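Local coordinates for protein STU0660 (Streptococcus thermophilus, PDB 3ZTH) that belongs to the large Csn2 proteins of CRISPR-mediated bacterial immunity, binds magnesium and probably binds DNA, at the interface of chains A and B. Numbering follows the deposited sequence. Chains: chain A/B, STU0660.

The interface of chains A and B. Residues chain A 125, 129, 133, 144; chain B 102, 106, 111, 155, 159.
A:Met129, a selenomethionine near the end of helix 109-130, lays its CE tip against B:Ile111 and B:Val106 and its selenium against B:Leu155. It hides 57 Å² against chain B, more than any other residue of this patch. CG lies anti to the backbone N (chi1 -161°), and the chain then bends at its second and third torsions, which swings the CE methyl toward helix 97-106 of the partner. There CE meets both branches of B:Val106, at 3.6 Å from CG1 and 3.5 Å from CG2, so the methyl caps the fork of the valine. The same methyl also abuts the CD1 end of B:Ile111, whose side chain runs at roughly a right angle to that of A:Met129. One bond back along the chain, the selenium SE touches CD2 of B:Leu155, from helix 151-158, at 3.9 Å.

B:Ile111, in a loop, buries 40 Å² and uses two separate branches. While CD1 serves A:Met129, CG2 turns to A:Ile125, one helical turn earlier in helix 109-130, and lies 3.6 Å from its CG2. The two isoleucine side chains again cross nearly perpendicularly. In A:Ile125 the touching CG2 stands anti to the backbone N (chi1 -65° for CG1), while CG1 comes less near.

B:Leu102 buries 33 Å² and closes the other end through a methyl-to-methyl contact, its CD1 being 3.8 Å from CD1 of A:Ile133. Between strands 140-146 and 159-165, CB of A:Leu144 lies to one side of the B:Phe159 ring plane and outside the rim, beside the CD1 corner, a looser approach at 4.2 Å from that atom.

The patch is thus an apolar one in which helix 109-130, the following loop and strand 140-146 of chain A meet helices, a loop and a strand of chain B. Because the interface is two-fold symmetric, the arrangement recurs with the chains exchanged, and this intertwined pairing probably helps to hold the dimer within the deposited tetramer.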
ATOM      1  N   ILE A 125      -6.595 -20.155 -23.843  1.00 69.65           N
ATOM      2  CA  ILE A 125      -5.972 -20.508 -22.574  1.00 68.97           C
ATOM      3  C   ILE A 125      -7.039 -20.567 -21.481  1.00 68.44           C
ATOM      4  O   ILE A 125      -6.947 -21.382 -20.565  1.00 68.30           O
ATOM      5  CB  ILE A 125      -4.863 -19.498 -22.192  1.00 68.63           C
ATOM      6  CG1 ILE A 125      -3.718 -19.586 -23.206  1.00 68.40           C
ATOM      7  CG2 ILE A 125      -4.323 -19.807 -20.802  1.00 67.58           C
ATOM      8  CD1 ILE A 125      -2.557 -18.654 -22.917  1.00 68.11           C
HETATM    9  N   MSE A 129      -8.376 -24.067 -19.734  1.00 74.31           N
HETATM   10  CA  MSE A 129      -8.159 -23.961 -18.305  1.00 74.42           C
HETATM   11  C   MSE A 129      -9.432 -24.296 -17.534  1.00 73.64           C
HETATM   12  O   MSE A 129      -9.383 -24.921 -16.472  1.00 73.07           O
HETATM   13  CB  MSE A 129      -7.695 -22.548 -17.996  1.00 77.18           C
HETATM   14  CG  MSE A 129      -7.020 -22.385 -16.674  1.00 81.49           C
HETATM   15 SE   MSE A 129      -5.649 -21.055 -16.858  1.00 89.37          SE
HETATM   16  CE  MSE A 129      -4.106 -22.225 -16.755  1.00 83.82           C
ATOM     17  N   ILE A 133     -10.723 -27.195 -14.519  1.00 69.68           N
ATOM     18  CA  ILE A 133     -11.290 -26.742 -13.255  1.00 69.98           C
ATOM     19  C   ILE A 133     -12.800 -26.706 -13.451  1.00 71.80           C
ATOM     20  O   ILE A 133     -13.425 -25.642 -13.457  1.00 72.30           O
ATOM     21  CB  ILE A 133     -10.787 -25.352 -12.889  1.00 68.63           C
ATOM     22  CG1 ILE A 133      -9.256 -25.358 -12.855  1.00 66.67           C
ATOM     23  CG2 ILE A 133     -11.367 -24.944 -11.544  1.00 68.08           C
ATOM     24  CD1 ILE A 133      -8.639 -23.986 -12.746  1.00 65.91           C
ATOM     25  N   LEU A 144     -12.750 -19.048 -14.369  1.00 50.24           N
ATOM     26  CA  LEU A 144     -11.936 -17.874 -14.597  1.00 50.49           C
ATOM     27  C   LEU A 144     -12.436 -17.141 -15.838  1.00 51.94           C
ATOM     28  O   LEU A 144     -12.741 -17.758 -16.855  1.00 52.66           O
ATOM     29  CB  LEU A 144     -10.482 -18.297 -14.786  1.00 47.93           C
ATOM     30  CG  LEU A 144      -9.845 -18.935 -13.550  1.00 47.28           C
ATOM     31  CD1 LEU A 144      -8.538 -19.600 -13.921  1.00 47.33           C
ATOM     32  CD2 LEU A 144      -9.618 -17.872 -12.490  1.00 46.62           C
TER
ATOM     33  N   LEU B 102      -4.168 -25.342  -9.304  1.00 65.68           N
ATOM     34  CA  LEU B 102      -3.874 -24.502 -10.447  1.00 68.42           C
ATOM     35  C   LEU B 102      -2.427 -24.722 -10.870  1.00 71.35           C
ATOM     36  O   LEU B 102      -2.137 -24.845 -12.057  1.00 71.53           O
ATOM     37  CB  LEU B 102      -4.107 -23.032 -10.104  1.00 67.09           C
ATOM     38  CG  LEU B 102      -4.103 -22.082 -11.305  1.00 66.52           C
ATOM     39  CD1 LEU B 102      -5.235 -22.454 -12.244  1.00 66.12           C
ATOM     40  CD2 LEU B 102      -4.265 -20.646 -10.837  1.00 66.53           C
ATOM     41  N   VAL B 106      -1.504 -25.506 -14.775  1.00 89.53           N
ATOM     42  CA  VAL B 106      -1.155 -24.373 -15.627  1.00 91.51           C
ATOM     43  C   VAL B 106       0.093 -24.644 -16.463  1.00 92.71           C
ATOM     44  O   VAL B 106       0.284 -24.041 -17.520  1.00 93.07           O
ATOM     45  CB  VAL B 106      -0.913 -23.101 -14.792  1.00 91.67           C
ATOM     46  CG1 VAL B 106      -0.655 -21.922 -15.707  1.00 92.15           C
ATOM     47  CG2 VAL B 106      -2.116 -22.819 -13.916  1.00 93.10           C
ATOM     48  N   ILE B 111      -1.649 -25.656 -22.703  1.00 96.57           N
ATOM     49  CA  ILE B 111      -1.676 -24.209 -22.540  1.00 95.50           C
ATOM     50  C   ILE B 111      -0.336 -23.578 -22.909  1.00 94.45           C
ATOM     51  O   ILE B 111      -0.284 -22.604 -23.661  1.00 93.90           O
ATOM     52  CB  ILE B 111      -2.037 -23.839 -21.086  1.00 95.80           C
ATOM     53  CG1 ILE B 111      -3.482 -24.262 -20.802  1.00 95.83           C
ATOM     54  CG2 ILE B 111      -1.837 -22.345 -20.852  1.00 95.98           C
ATOM     55  CD1 ILE B 111      -3.924 -24.066 -19.375  1.00 96.27           C
ATOM     56  N   LEU B 155      -2.454 -14.566 -15.836  1.00 50.47           N
ATOM     57  CA  LEU B 155      -3.379 -14.935 -14.771  1.00 50.38           C
ATOM     58  C   LEU B 155      -3.637 -13.780 -13.809  1.00 50.25           C
ATOM     59  O   LEU B 155      -4.780 -13.534 -13.413  1.00 49.94           O
ATOM     60  CB  LEU B 155      -2.830 -16.139 -14.001  1.00 49.39           C
ATOM     61  CG  LEU B 155      -2.609 -17.417 -14.823  1.00 49.08           C
ATOM     62  CD1 LEU B 155      -1.875 -18.449 -13.986  1.00 50.95           C
ATOM     63  CD2 LEU B 155      -3.940 -17.971 -15.292  1.00 48.40           C
ATOM     64  N   PHE B 159      -7.090 -12.221 -15.517  1.00 52.50           N
ATOM     65  CA  PHE B 159      -7.961 -13.300 -15.075  1.00 52.07           C
ATOM     66  C   PHE B 159      -8.480 -13.083 -13.668  1.00 52.50           C
ATOM     67  O   PHE B 159      -7.722 -12.723 -12.764  1.00 53.44           O
ATOM     68  CB  PHE B 159      -7.228 -14.635 -15.126  1.00 51.53           C
ATOM     69  CG  PHE B 159      -7.135 -15.214 -16.493  1.00 52.02           C
ATOM     70  CD1 PHE B 159      -8.283 -15.619 -17.162  1.00 52.15           C
ATOM     71  CD2 PHE B 159      -5.904 -15.345 -17.125  1.00 51.28           C
ATOM     72  CE1 PHE B 159      -8.201 -16.152 -18.446  1.00 52.79           C
ATOM     73  CE2 PHE B 159      -5.815 -15.874 -18.408  1.00 50.73           C
ATOM     74  CZ  PHE B 159      -6.965 -16.277 -19.068  1.00 50.76           C
TER